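Local coordinates for protein putative aldehyde dehydrogenase (Burkholderia cenocepacia, PDB 4YWE) that probably oxidises aldehydes with NAD or NADP as the acceptor, as other members of the aldehyde dehydrogenase family do, and binds calcium and magnesium ions, at residues 352-357 and 374-379. Sequence-based numbering, arbitrary orientation.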
loop_
_atom_site.group_PDB
_atom_site.type_symbol
_atom_site.label_atom_id
_atom_site.label_comp_id
_atom_site.label_asym_id
_atom_site.label_seq_id
_atom_site.Cartn_x
_atom_site.Cartn_y
_atom_site.Cartn_z
ATOM N N ILE A 352 34.835 11.701 35.982
ATOM C CA ILE A 352 33.977 12.343 34.996
ATOM C C ILE A 352 33.390 13.612 35.599
ATOM O O ILE A 352 32.620 13.549 36.558
ATOM C CB ILE A 352 32.866 11.401 34.507
ATOM C CG1 ILE A 352 33.468 10.134 33.897
ATOM C CG2 ILE A 352 31.984 12.111 33.494
ATOM C CD1 ILE A 352 32.435 9.152 33.392
ATOM N N PRO A 353 33.757 14.774 35.039
ATOM C CA PRO A 353 33.318 16.063 35.581
ATOM C C PRO A 353 31.822 16.300 35.405
ATOM O O PRO A 353 31.288 16.094 34.316
ATOM C CB PRO A 353 34.123 17.087 34.763
ATOM C CG PRO A 353 35.202 16.299 34.080
ATOM C CD PRO A 353 34.626 14.941 33.864
ATOM N N MET A 354 31.156 16.723 36.473
ATOM C CA MET A 354 29.768 17.148 36.372
ATOM C C MET A 354 29.734 18.640 36.060
ATOM O O MET A 354 29.973 19.471 36.936
ATOM C CB MET A 354 29.002 16.844 37.661
ATOM C CG MET A 354 27.553 17.303 37.639
ATOM S SD MET A 354 26.641 16.810 39.113
ATOM C CE MET A 354 26.586 15.032 38.899
ATOM N N ALA A 355 29.449 18.966 34.803
ATOM C CA ALA A 355 29.470 20.348 34.337
ATOM C C ALA A 355 28.451 21.206 35.077
ATOM O O ALA A 355 28.735 22.349 35.432
ATOM C CB ALA A 355 29.214 20.403 32.837
ATOM N N ALA A 356 27.268 20.648 35.309
ATOM C CA ALA A 356 26.204 21.375 35.989
ATOM C C ALA A 356 25.107 20.440 36.472
ATOM O O ALA A 356 25.024 19.287 36.051
ATOM C CB ALA A 356 25.618 22.432 35.074
ATOM N N HIS A 357 24.263 20.951 37.360
ATOM C CA HIS A 357 23.098 20.212 37.824
ATOM C C HIS A 357 22.027 21.172 38.320
ATOM O O HIS A 357 22.327 22.294 38.725
ATOM C CB HIS A 357 23.482 19.221 38.928
ATOM C CG HIS A 357 23.966 19.872 40.187
ATOM N ND1 HIS A 357 23.110 20.427 41.115
ATOM C CD2 HIS A 357 25.216 20.053 40.674
ATOM C CE1 HIS A 357 23.813 20.924 42.117
ATOM N NE2 HIS A 357 25.093 20.709 41.874
ATOM N N ALA A 374 21.346 16.185 35.841
ATOM C CA ALA A 374 22.796 16.311 35.894
ATOM C C ALA A 374 23.413 16.319 34.503
ATOM O O ALA A 374 23.057 15.510 33.647
ATOM C CB ALA A 374 23.391 15.186 36.728
ATOM N N LEU A 375 24.344 17.243 34.287
ATOM C CA LEU A 375 25.076 17.321 33.031
ATOM C C LEU A 375 26.540 16.959 33.242
ATOM O O LEU A 375 27.271 17.677 33.924
ATOM C CB LEU A 375 24.970 18.722 32.428
ATOM C CG LEU A 375 25.863 18.977 31.212
ATOM C CD1 LEU A 375 25.412 18.147 30.017
ATOM C CD2 LEU A 375 25.889 20.455 30.869
ATOM N N LEU A 376 26.963 15.844 32.656
ATOM C CA LEU A 376 28.352 15.414 32.758
ATOM C C LEU A 376 29.051 15.530 31.409
ATOM O O LEU A 376 28.440 15.317 30.361
ATOM C CB LEU A 376 28.441 13.979 33.285
ATOM C CG LEU A 376 28.103 13.785 34.767
ATOM C CD1 LEU A 376 26.600 13.658 34.989
ATOM C CD2 LEU A 376 28.839 12.586 35.338
ATOM N N ARG A 377 30.335 15.869 31.443
ATOM C CA ARG A 377 31.090 16.135 30.226
ATOM C C ARG A 377 32.301 15.222 30.091
ATOM O O ARG A 377 32.718 14.585 31.058
ATOM C CB ARG A 377 31.543 17.596 30.197
ATOM C CG ARG A 377 32.358 18.008 31.414
ATOM C CD ARG A 377 33.050 19.338 31.184
ATOM N NE ARG A 377 33.941 19.280 30.030
ATOM C CZ ARG A 377 34.294 20.337 29.307
ATOM N NH1 ARG A 377 33.828 21.538 29.616
ATOM N NH2 ARG A 377 35.109 20.190 28.273
ATOM N N ASP A 378 32.855 15.174 28.881
ATOM C CA ASP A 378 34.054 14.393 28.584
ATOM C C ASP A 378 33.856 12.925 28.935
ATOM O O ASP A 378 34.794 12.240 29.338
ATOM C CB ASP A 378 35.262 14.960 29.336
ATOM C CG ASP A 378 35.465 16.440 29.077
ATOM O OD1 ASP A 378 35.356 16.863 27.907
ATOM O OD2 ASP A 378 35.723 17.184 30.046
ATOM N N VAL A 379 32.624 12.452 28.782
ATOM C CA VAL A 379 32.279 11.076 29.106
ATOM C C VAL A 379 32.915 10.120 28.107
ATOM O O VAL A 379 32.664 10.218 26.906
ATOM C CB VAL A 379 30.754 10.881 29.142
ATOM C CG1 VAL A 379 30.411 9.443 29.494
ATOM C CG2 VAL A 379 30.114 11.848 30.130
#
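I352 CG2 and L376 CD2 meet at 3.7 Å where two antiparallel strands, 354-357 and 374-376, pair, with a classic beta bulge, near one edge of a mixed sheet, 354-360 lying next to the outermost strand 318-319. The two branched chains cross at about a right angle, and V379 CG2 extends the patch on I352; helix 334-349 packs on I352 and L376. CG of M354 stands anti to its backbone N (chi1 178°), and the slim, flexible chain then bends at chi3, bringing CE against both A374 CB and L376 CD1 of the neighbouring strand. On the face of L375, A356 is small enough to lie under helix 303-315, which L375 also touches through L310. At the bulge A355 and A356 both oppose L375, whose O accepts a straight bond from A356 N (3.3 Å) and a weak, bent one from A355 N; L375 N returns a bond to A356 O at 2.8 Å. P353 has no N-H to give and joins the pairing through its O, which accepts R377 N at 3.0 Å; its CB packs on the aliphatic CG of R377. Farther out, the arginine bridges D378 and E304: NE reaches D378 OD2 at 2.8 Å from above the carboxylate plane, while NH2 pairs with E304 OE2.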